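Local coordinates for protein histidine acid phosphatase (Hafnia alvei, PDB 4ARU) that belongs to branch 2 of the histidine phosphatase superfamily, an enzyme family whose fold sets a mixed beta sheet among packed helices, at residues A144-Q149 with S261-I266; G346-S351 with C393-F398; S169-F174 with K234-N239. All coordinates share one frame; numbering follows the deposited sequence. Where two conformers were deposited one is given.

Contact 1: A144-Q149 with S261-I266; sequences AAVEKQ and SRTPYI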
loop_
_atom_site.group_PDB
_atom_site.type_symbol
_atom_site.label_atom_id
_atom_site.label_comp_id
_atom_site.label_asym_id
_atom_site.label_seq_id
_atom_site.Cartn_x
_atom_site.Cartn_y
_atom_site.Cartn_z
ATOM N N ALA A 144 9.482 -20.565 8.122
ATOM C CA ALA A 144 8.621 -20.926 9.243
ATOM C C ALA A 144 7.575 -19.871 9.491
ATOM O O ALA A 144 6.414 -20.197 9.745
ATOM C CB ALA A 144 9.441 -21.163 10.493
ATOM N N ALA A 145 7.935 -18.597 9.363
ATOM C CA ALA A 145 6.982 -17.522 9.623
ATOM C C ALA A 145 5.867 -17.484 8.576
ATOM O O ALA A 145 4.700 -17.250 8.889
ATOM C CB ALA A 145 7.722 -16.181 9.685
ATOM N N VAL A 146 6.199 -17.708 7.305
ATOM C CA VAL A 146 5.214 -17.716 6.249
ATOM C C VAL A 146 4.261 -18.907 6.441
ATOM O O VAL A 146 3.039 -18.757 6.284
ATOM C CB VAL A 146 5.881 -17.696 4.867
ATOM C CG1 VAL A 146 4.856 -17.927 3.765
ATOM C CG2 VAL A 146 6.601 -16.365 4.644
ATOM N N GLU A 147 4.802 -20.059 6.814
ATOM C CA GLU A 147 3.934 -21.215 7.077
ATOM C C GLU A 147 2.986 -20.922 8.224
ATOM O O GLU A 147 1.782 -21.255 8.139
ATOM C CB GLU A 147 4.757 -22.459 7.343
ATOM C CG GLU A 147 3.844 -23.640 7.647
ATOM C CD GLU A 147 4.517 -24.990 7.619
ATOM O OE1 GLU A 147 5.552 -25.159 6.928
ATOM O OE2 GLU A 147 3.990 -25.929 8.284
ATOM N N LYS A 148 3.477 -20.261 9.264
ATOM C CA LYS A 148 2.643 -19.889 10.400
ATOM C C LYS A 148 1.516 -18.959 9.970
ATOM O O LYS A 148 0.352 -19.098 10.354
ATOM C CB LYS A 148 3.499 -19.254 11.483
ATOM C CG LYS A 148 2.739 -18.899 12.751
ATOM C CD LYS A 148 3.673 -18.164 13.711
ATOM C CE LYS A 148 2.924 -17.440 14.824
ATOM N NZ LYS A 148 2.297 -18.443 15.717
ATOM N N GLN A 149 1.846 -17.979 9.154
ATOM C CA GLN A 149 0.848 -17.025 8.682
ATOM C C GLN A 149 -0.202 -17.753 7.839
ATOM O O GLN A 149 -1.372 -17.457 7.935
ATOM C CB GLN A 149 1.499 -15.880 7.860
ATOM C CG GLN A 149 0.550 -14.736 7.518
ATOM C CD GLN A 149 0.337 -13.761 8.660
ATOM O OE1 GLN A 149 0.802 -13.925 9.775
ATOM N NE2 GLN A 149 -0.270 -12.685 8.332
ATOM N N SER A 261 3.934 -9.996 2.877
ATOM C CA SER A 261 4.122 -8.672 3.444
ATOM C C SER A 261 3.535 -8.446 4.839
ATOM O O SER A 261 4.089 -7.633 5.602
ATOM C CB SER A 261 3.602 -7.608 2.489
ATOM O OG SER A 261 4.422 -7.612 1.301
ATOM N N ARG A 262 2.456 -9.117 5.212
ATOM C CA ARG A 262 1.891 -8.938 6.548
ATOM C C ARG A 262 2.471 -9.830 7.606
ATOM O O ARG A 262 2.508 -9.472 8.755
ATOM C CB ARG A 262 0.353 -9.083 6.558
ATOM C CG ARG A 262 -0.369 -8.094 5.668
ATOM C CD ARG A 262 -1.887 -8.067 5.915
ATOM N NE ARG A 262 -2.142 -7.564 7.255
ATOM C CZ ARG A 262 -2.405 -8.298 8.332
ATOM N NH1 ARG A 262 -2.480 -9.606 8.298
ATOM N NH2 ARG A 262 -2.505 -7.718 9.506
ATOM N N THR A 263 2.919 -11.004 7.216
ATOM C CA THR A 263 3.606 -11.913 8.153
ATOM C C THR A 263 4.551 -11.161 9.096
ATOM O O THR A 263 5.448 -10.511 8.588
ATOM C CB THR A 263 4.449 -12.921 7.358
ATOM O OG1 THR A 263 3.562 -13.763 6.628
ATOM C CG2 THR A 263 5.363 -13.772 8.267
ATOM N N PRO A 264 4.336 -11.195 10.416
ATOM C CA PRO A 264 5.067 -10.258 11.285
ATOM C C PRO A 264 6.608 -10.295 11.140
ATOM O O PRO A 264 7.231 -9.252 11.097
ATOM C CB PRO A 264 4.590 -10.613 12.680
ATOM C CG PRO A 264 3.150 -10.978 12.417
ATOM C CD PRO A 264 3.190 -11.802 11.150
ATOM N N TYR A 265 7.193 -11.470 11.028
ATOM C CA TYR A 265 8.662 -11.544 10.898
ATOM C C TYR A 265 9.148 -10.757 9.701
ATOM O O TYR A 265 10.144 -10.028 9.746
ATOM C CB TYR A 265 9.101 -13.003 10.819
ATOM C CG TYR A 265 10.596 -13.192 10.766
ATOM C CD1 TYR A 265 11.374 -13.069 11.898
ATOM C CD2 TYR A 265 11.231 -13.449 9.579
ATOM C CE1 TYR A 265 12.742 -13.240 11.836
ATOM C CE2 TYR A 265 12.588 -13.615 9.510
ATOM C CZ TYR A 265 13.335 -13.492 10.646
ATOM O OH TYR A 265 14.701 -13.638 10.558
ATOM N N ILE A 266 8.468 -10.899 8.589
ATOM C CA ILE A 266 8.859 -10.194 7.382
ATOM C C ILE A 266 8.513 -8.709 7.554
ATOM O O ILE A 266 9.326 -7.818 7.217
ATOM C CB ILE A 266 8.115 -10.762 6.145
ATOM C CG1 ILE A 266 8.557 -12.196 5.899
ATOM C CG2 ILE A 266 8.361 -9.890 4.935
ATOM C CD1 ILE A 266 7.866 -12.876 4.739
HETATM O O HOH W 1 0.185 -10.277 10.185
#
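Gln149 and Thr263 run antiparallel, side by side, where helix 139-150 meets the junction between helices 243-262 and 264-282. Gln149 CB is 3.2 Å from Thr263 OG1; CG, anti to the backbone N (chi1 -171°), comes to 3.3 Å from the same oxygen, and the bend at chi2 (80°) carries CD toward Thr263 CA. Thr263 OG1 is hydrogen-bonded to Leu259 O, at the end of helix 243-262. The methyl Thr263 CG2 lies 3.6 Å from Ala145 O, one helical turn back. Alongside it, Ala145 CB meets Tyr265 CB at 3.6 Å, while the tyrosine ring swings off toward Asp138, whose N bonds its hydroxyl. Deeper in, Val146 and Ile266 cross obliquely, CG2 of the valine 3.7 Å from CD1 of the isoleucine. At the other end the side chains of Gln149 and Arg262 cross at about a right angle, with the amide and guanidinium planes 40° apart. Water 1 bridges amide and backbone, accepting from Gln149 NE2 at 3.1 Å and donating to Arg262 O at 2.8 Å. Asp258 OD1 takes a hydrogen bond from Gln149 NE2 and a salt bridge with Arg262 NH1; holding both donors, 3.8 Å apart, it probably offsets their proximity.

Contact 2: G346-S351 with C393-F398; sequences GKPYVS and CPLSTF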
loop_
_atom_site.group_PDB
_atom_site.type_symbol
_atom_site.label_atom_id
_atom_site.label_comp_id
_atom_site.label_asym_id
_atom_site.label_seq_id
_atom_site.Cartn_x
_atom_site.Cartn_y
_atom_site.Cartn_z
ATOM N N GLY A 346 -5.842 18.014 26.730
ATOM C CA GLY A 346 -4.518 17.908 26.127
ATOM C C GLY A 346 -3.944 16.499 26.025
ATOM O O GLY A 346 -2.772 16.321 25.663
ATOM N N LYS A 347 -4.766 15.482 26.223
ATOM C CA LYS A 347 -4.305 14.111 26.009
ATOM C C LYS A 347 -4.229 13.773 24.511
ATOM O O LYS A 347 -5.208 13.917 23.798
ATOM C CB LYS A 347 -5.261 13.138 26.729
ATOM C CG LYS A 347 -4.969 11.649 26.468
ATOM C CD LYS A 347 -5.781 10.739 27.385
ATOM C CE LYS A 347 -5.229 9.313 27.411
ATOM N NZ LYS A 347 -3.743 9.247 27.474
ATOM N N PRO A 348 -3.083 13.217 24.026
ATOM C CA PRO A 348 -2.965 12.848 22.626
ATOM C C PRO A 348 -3.374 11.418 22.341
ATOM O O PRO A 348 -3.133 10.520 23.174
ATOM C CB PRO A 348 -1.463 13.089 22.290
ATOM C CG PRO A 348 -0.805 13.082 23.590
ATOM C CD PRO A 348 -1.787 13.271 24.716
ATOM N N TYR A 349 -4.007 11.263 21.204
ATOM C CA TYR A 349 -4.426 9.987 20.678
ATOM C C TYR A 349 -4.027 9.881 19.226
ATOM O O TYR A 349 -3.810 10.890 18.531
ATOM C CB TYR A 349 -5.951 9.865 20.696
ATOM C CG TYR A 349 -6.655 10.144 21.975
ATOM C CD1 TYR A 349 -7.004 11.456 22.339
ATOM C CD2 TYR A 349 -7.033 9.107 22.850
ATOM C CE1 TYR A 349 -7.692 11.719 23.494
ATOM C CE2 TYR A 349 -7.754 9.376 24.015
ATOM C CZ TYR A 349 -8.048 10.692 24.346
ATOM O OH TYR A 349 -8.771 10.997 25.475
ATOM N N VAL A 350 -3.981 8.649 18.749
ATOM C CA VAL A 350 -3.795 8.348 17.335
ATOM C C VAL A 350 -5.033 7.641 16.824
ATOM O O VAL A 350 -5.530 6.693 17.485
ATOM C CB VAL A 350 -2.560 7.424 17.086
ATOM C CG1 VAL A 350 -2.394 7.086 15.589
ATOM C CG2 VAL A 350 -1.276 7.990 17.691
ATOM N N SER A 351 -5.580 8.098 15.716
ATOM C CA SER A 351 -6.582 7.383 14.934
ATOM C C SER A 351 -5.933 6.914 13.623
ATOM O O SER A 351 -5.035 7.595 13.104
ATOM C CB SER A 351 -7.737 8.328 14.604
ATOM O OG SER A 351 -8.872 7.626 14.139
ATOM N N CYS A 393 -6.724 5.695 19.822
ATOM C CA CYS A 393 -5.759 4.957 20.600
ATOM C C CYS A 393 -4.892 5.951 21.365
ATOM O O CYS A 393 -4.225 6.745 20.722
ATOM C CB CYS A 393 -4.876 4.146 19.630
ATOM S SG CYS A 393 -3.588 3.170 20.441
ATOM N N PRO A 394 -4.829 5.912 22.699
ATOM C CA PRO A 394 -3.907 6.825 23.404
ATOM C C PRO A 394 -2.489 6.767 22.823
ATOM O O PRO A 394 -1.984 5.691 22.547
ATOM C CB PRO A 394 -3.865 6.324 24.839
ATOM C CG PRO A 394 -5.037 5.459 25.011
ATOM C CD PRO A 394 -5.448 4.951 23.658
ATOM N N LEU A 395 -1.890 7.918 22.545
ATOM C CA LEU A 395 -0.560 7.933 21.945
ATOM C C LEU A 395 0.435 7.164 22.823
ATOM O O LEU A 395 1.296 6.453 22.297
ATOM C CB LEU A 395 -0.061 9.372 21.756
ATOM C CG LEU A 395 1.379 9.480 21.227
ATOM C CD1 LEU A 395 1.505 8.839 19.866
ATOM C CD2 LEU A 395 1.800 10.928 21.178
ATOM N N SER A 396 0.310 7.278 24.142
ATOM C CA SER A 396 1.221 6.598 25.052
ATOM C C SER A 396 1.126 5.086 24.838
ATOM O O SER A 396 2.135 4.378 24.863
ATOM C CB SER A 396 0.895 7.010 26.477
ATOM O OG SER A 396 -0.496 6.879 26.806
ATOM N N THR A 397 -0.058 4.572 24.562
ATOM C CA THR A 397 -0.193 3.159 24.247
ATOM C C THR A 397 0.337 2.839 22.849
ATOM O O THR A 397 1.052 1.848 22.645
ATOM C CB THR A 397 -1.665 2.686 24.388
ATOM O OG1 THR A 397 -2.091 2.961 25.700
ATOM C CG2 THR A 397 -1.774 1.189 24.026
ATOM N N PHE A 398 -0.021 3.643 21.855
ATOM C CA PHE A 398 0.447 3.459 20.478
ATOM C C PHE A 398 1.971 3.368 20.478
ATOM O O PHE A 398 2.537 2.458 19.824
ATOM C CB PHE A 398 -0.012 4.633 19.626
ATOM C CG PHE A 398 0.377 4.518 18.174
ATOM C CD1 PHE A 398 -0.410 3.785 17.285
ATOM C CD2 PHE A 398 1.497 5.165 17.679
ATOM C CE1 PHE A 398 -0.072 3.654 15.972
ATOM C CE2 PHE A 398 1.861 5.019 16.370
ATOM C CZ PHE A 398 1.066 4.302 15.505
HETATM O O HOH W 2 -1.364 9.594 25.197
#
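Val350 and Cys393 form an antiparallel hydrogen-bonded pair, the backbone core of this contact. Val350 N reaches Cys393 O at 2.8 Å, and Cys393 N returns a bond of the same length to Val350 O; both are nearly straight, at 171° and 167°. Beyond them Tyr349 faces Pro394 as a non-hydrogen-bonded pair with diverging side chains, and Tyr349 CA makes a C-H...O contact with Cys393 O. A third backbone bond, Leu395 N to Pro348 O at 3.0 Å, comes from the first turn of helix 395-405, its donor above the carbonyl plane. Pro348 O takes a second bond from water 2, which ties this carbonyl to Ser396 N and receives a weak bond from Lys347 NZ.

Apolar contact gathers on the face carrying Val350. Its CG2, anti to the carbonyl carbon, touches Leu395 CD1 at 3.6 Å and sits over one face of the Phe398 ring, offset toward the rim. This CH-pi contact spans 4.2 Å from Val350 CG2 to the Phe398 centroid, 25° off the normal. Pro348 and Leu395 cross at about a right angle, with their CB atoms 4.0 Å apart. Leu282 of helix 264-282 touches both Val350 and Phe398.

Covalently, Cys393 is joined to Cys384, which belongs to the potassium site with Asn380, Ile381 and Gln387. Strand 348-356 is the second strand of the antiparallel pair 335-342/348-356 in the mixed sheet, and the two-residue strand 393-394 adds to it before the chain turns directly into helix 395-405.

Contact 3: S169-F174 with K234-N239; sequences SSVLDF and KVAWGN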
loop_
_atom_site.group_PDB
_atom_site.type_symbol
_atom_site.label_atom_id
_atom_site.label_comp_id
_atom_site.label_asym_id
_atom_site.label_seq_id
_atom_site.Cartn_x
_atom_site.Cartn_y
_atom_site.Cartn_z
ATOM N N SER A 169 -7.819 -19.014 -14.444
ATOM C CA SER A 169 -7.631 -19.838 -15.650
ATOM C C SER A 169 -8.588 -19.504 -16.777
ATOM O O SER A 169 -8.165 -19.327 -17.912
ATOM C CB SER A 169 -7.703 -21.322 -15.268
ATOM O OG SER A 169 -7.461 -22.164 -16.380
ATOM N N SER A 170 -9.870 -19.326 -16.433
ATOM C CA SER A 170 -10.883 -19.047 -17.433
ATOM C C SER A 170 -10.713 -17.638 -18.019
ATOM O O SER A 170 -10.880 -17.471 -19.220
ATOM C CB SER A 170 -12.301 -19.291 -16.855
ATOM O OG SER A 170 -12.665 -18.330 -15.896
ATOM N N VAL A 171 -10.379 -16.665 -17.188
ATOM C CA VAL A 171 -10.149 -15.287 -17.650
ATOM C C VAL A 171 -8.963 -15.228 -18.626
ATOM O O VAL A 171 -9.024 -14.527 -19.639
ATOM C CB VAL A 171 -9.897 -14.363 -16.438
ATOM C CG1 VAL A 171 -9.305 -13.019 -16.858
ATOM C CG2 VAL A 171 -11.176 -14.203 -15.627
ATOM N N LEU A 172 -7.913 -15.983 -18.327
ATOM C CA LEU A 172 -6.761 -16.096 -19.203
ATOM C C LEU A 172 -7.006 -16.940 -20.430
ATOM O O LEU A 172 -6.256 -16.825 -21.399
ATOM C CB LEU A 172 -5.581 -16.753 -18.429
ATOM C CG LEU A 172 -5.056 -15.926 -17.272
ATOM C CD1 LEU A 172 -4.104 -16.812 -16.519
ATOM C CD2 LEU A 172 -4.369 -14.648 -17.745
ATOM N N ASP A 173 -8.020 -17.821 -20.437
ATOM C CA ASP A 173 -8.047 -18.931 -21.412
ATOM C C ASP A 173 -6.771 -19.739 -21.371
ATOM O O ASP A 173 -6.220 -20.169 -22.387
ATOM C CB ASP A 173 -8.376 -18.425 -22.822
ATOM C CG ASP A 173 -9.815 -17.937 -22.925
ATOM O OD1 ASP A 173 -10.689 -18.815 -22.853
ATOM O OD2 ASP A 173 -10.109 -16.713 -23.066
ATOM N N PHE A 174 -6.321 -19.987 -20.131
ATOM C CA PHE A 174 -5.084 -20.719 -19.878
ATOM C C PHE A 174 -4.966 -22.039 -20.651
ATOM O O PHE A 174 -3.901 -22.362 -21.174
ATOM C CB PHE A 174 -4.872 -20.904 -18.357
ATOM C CG PHE A 174 -3.674 -21.779 -17.998
ATOM C CD1 PHE A 174 -2.368 -21.287 -18.087
ATOM C CD2 PHE A 174 -3.855 -23.059 -17.535
ATOM C CE1 PHE A 174 -1.299 -22.094 -17.743
ATOM C CE2 PHE A 174 -2.779 -23.859 -17.192
ATOM C CZ PHE A 174 -1.508 -23.367 -17.288
ATOM N N LYS A 234 -10.258 -2.444 -23.040
ATOM C CA LYS A 234 -10.389 -3.871 -22.750
ATOM C C LYS A 234 -9.568 -4.280 -21.542
ATOM O O LYS A 234 -8.326 -4.209 -21.533
ATOM C CB LYS A 234 -9.974 -4.710 -23.966
ATOM C CG LYS A 234 -10.974 -4.651 -25.108
ATOM C CD LYS A 234 -12.289 -5.298 -24.687
ATOM C CE LYS A 234 -13.260 -5.512 -25.832
ATOM N NZ LYS A 234 -14.527 -6.063 -25.252
ATOM N N VAL A 235 -10.288 -4.679 -20.491
ATOM C CA VAL A 235 -9.705 -5.168 -19.241
ATOM C C VAL A 235 -9.798 -6.669 -19.255
ATOM O O VAL A 235 -10.874 -7.231 -19.462
ATOM C CB VAL A 235 -10.468 -4.601 -18.018
ATOM C CG1 VAL A 235 -9.995 -5.242 -16.735
ATOM C CG2 VAL A 235 -10.317 -3.079 -17.976
ATOM N N ALA A 236 -8.668 -7.336 -19.101
ATOM C CA ALA A 236 -8.653 -8.775 -19.090
ATOM C C ALA A 236 -9.434 -9.330 -20.290
ATOM O O ALA A 236 -10.187 -10.295 -20.183
ATOM C CB ALA A 236 -9.200 -9.312 -17.783
ATOM N N TRP A 237 -9.217 -8.732 -21.456
ATOM C CA TRP A 237 -9.827 -9.211 -22.696
ATOM C C TRP A 237 -11.350 -9.338 -22.673
ATOM O O TRP A 237 -11.932 -10.170 -23.358
ATOM C CB TRP A 237 -9.156 -10.511 -23.194
ATOM C CG TRP A 237 -7.648 -10.381 -23.092
ATOM C CD1 TRP A 237 -6.843 -9.738 -23.963
ATOM C CD2 TRP A 237 -6.811 -10.858 -22.048
ATOM N NE1 TRP A 237 -5.558 -9.748 -23.521
ATOM C CE2 TRP A 237 -5.502 -10.427 -22.331
ATOM C CE3 TRP A 237 -7.045 -11.580 -20.880
ATOM C CZ2 TRP A 237 -4.427 -10.710 -21.500
ATOM C CZ3 TRP A 237 -5.947 -11.849 -20.053
ATOM C CH2 TRP A 237 -4.678 -11.437 -20.388
ATOM N N GLY A 238 -11.972 -8.500 -21.859
ATOM C CA GLY A 238 -13.400 -8.500 -21.685
ATOM C C GLY A 238 -13.949 -9.630 -20.819
ATOM O O GLY A 238 -15.160 -9.814 -20.795
ATOM N N ASN A 239 -13.106 -10.321 -20.061
ATOM C CA ASN A 239 -13.506 -11.519 -19.354
ATOM C C ASN A 239 -13.858 -11.357 -17.887
ATOM O O ASN A 239 -14.178 -12.363 -17.278
ATOM C CB ASN A 239 -12.457 -12.591 -19.525
ATOM C CG ASN A 239 -12.337 -13.047 -20.945
ATOM O OD1 ASN A 239 -13.293 -12.937 -21.709
ATOM N ND2 ASN A 239 -11.160 -13.552 -21.320
#
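Ala236 and Trp237 touch Val171 and Leu172 from an unusual backbone: three consecutive residues, Ala236, Trp237 and Gly238, all have positive phi and lie in the left-handed helical region. This tight turn sits in the loop that connects helices 213-229 and 243-262, and Asn239 N closes it by bonding to Ala236 O.

From the end of the turn, Asn239 supplies the one direct hydrogen bond of the contact. Asn239 ND2 donates to Val171 O at 2.9 Å, with an N-H...O angle of 156°. The acceptor lies close to the amide plane of Asn239, whereas the donor is tilted 19° from the carbonyl plane. The side chains of Val171 and Asn239 lie alongside each other, running opposite ways. Asp173 OD2 remains 3.8 Å from Asn239 ND2 and bonds instead to His37 NE2.

The helix end has the geometry of a Schellman motif. Asp173, at positive phi, is its C-prime residue, with Phe174 N bonded to Ser169 O and Asp173 N to Ser170 O. The Asn239 amide thus serves a carbonyl in the last turn of helix 162-172.

Apolar groups flank the polar link. Val171 CG1, anti to the backbone N (chi1 165°), approaches Ala236 CB to 3.8 Å, and Phe224 of helix 213-229 touches both residues. The Trp237 ring contributes its six-membered part. Its CE3 is 3.8 Å from Val171 O, and its CZ3 is 4.0 Å from Leu172 CD2. The indole has further partners in the loop that includes His37 and Trp39: NE1 donates to Gln38 O, and the ring stands edge-to-face with that of Trp39.

Contact 1 joins helix to helix and contact 3 a helix end to a loop, their centres 32 Å apart. Helices 139-150 and 162-172 follow one another in sequence, and the chain between the two halves of contact 1 contains the whole of contact 3. Helix 243-262 begins shortly after the loop of contact 3 and ends in contact 1. Contact 2 comes later, at the mixed sheet, its centre 28 Å from that of contact 1 and 47 Å from that of contact 3, across the chain's centre. Contacts 1 and 3 thus lie in the helical part, consistent with this family's alpha/beta-plus-helical organisation; helix 264-282 runs between the two parts, from contact 1 to Leu282 at contact 2.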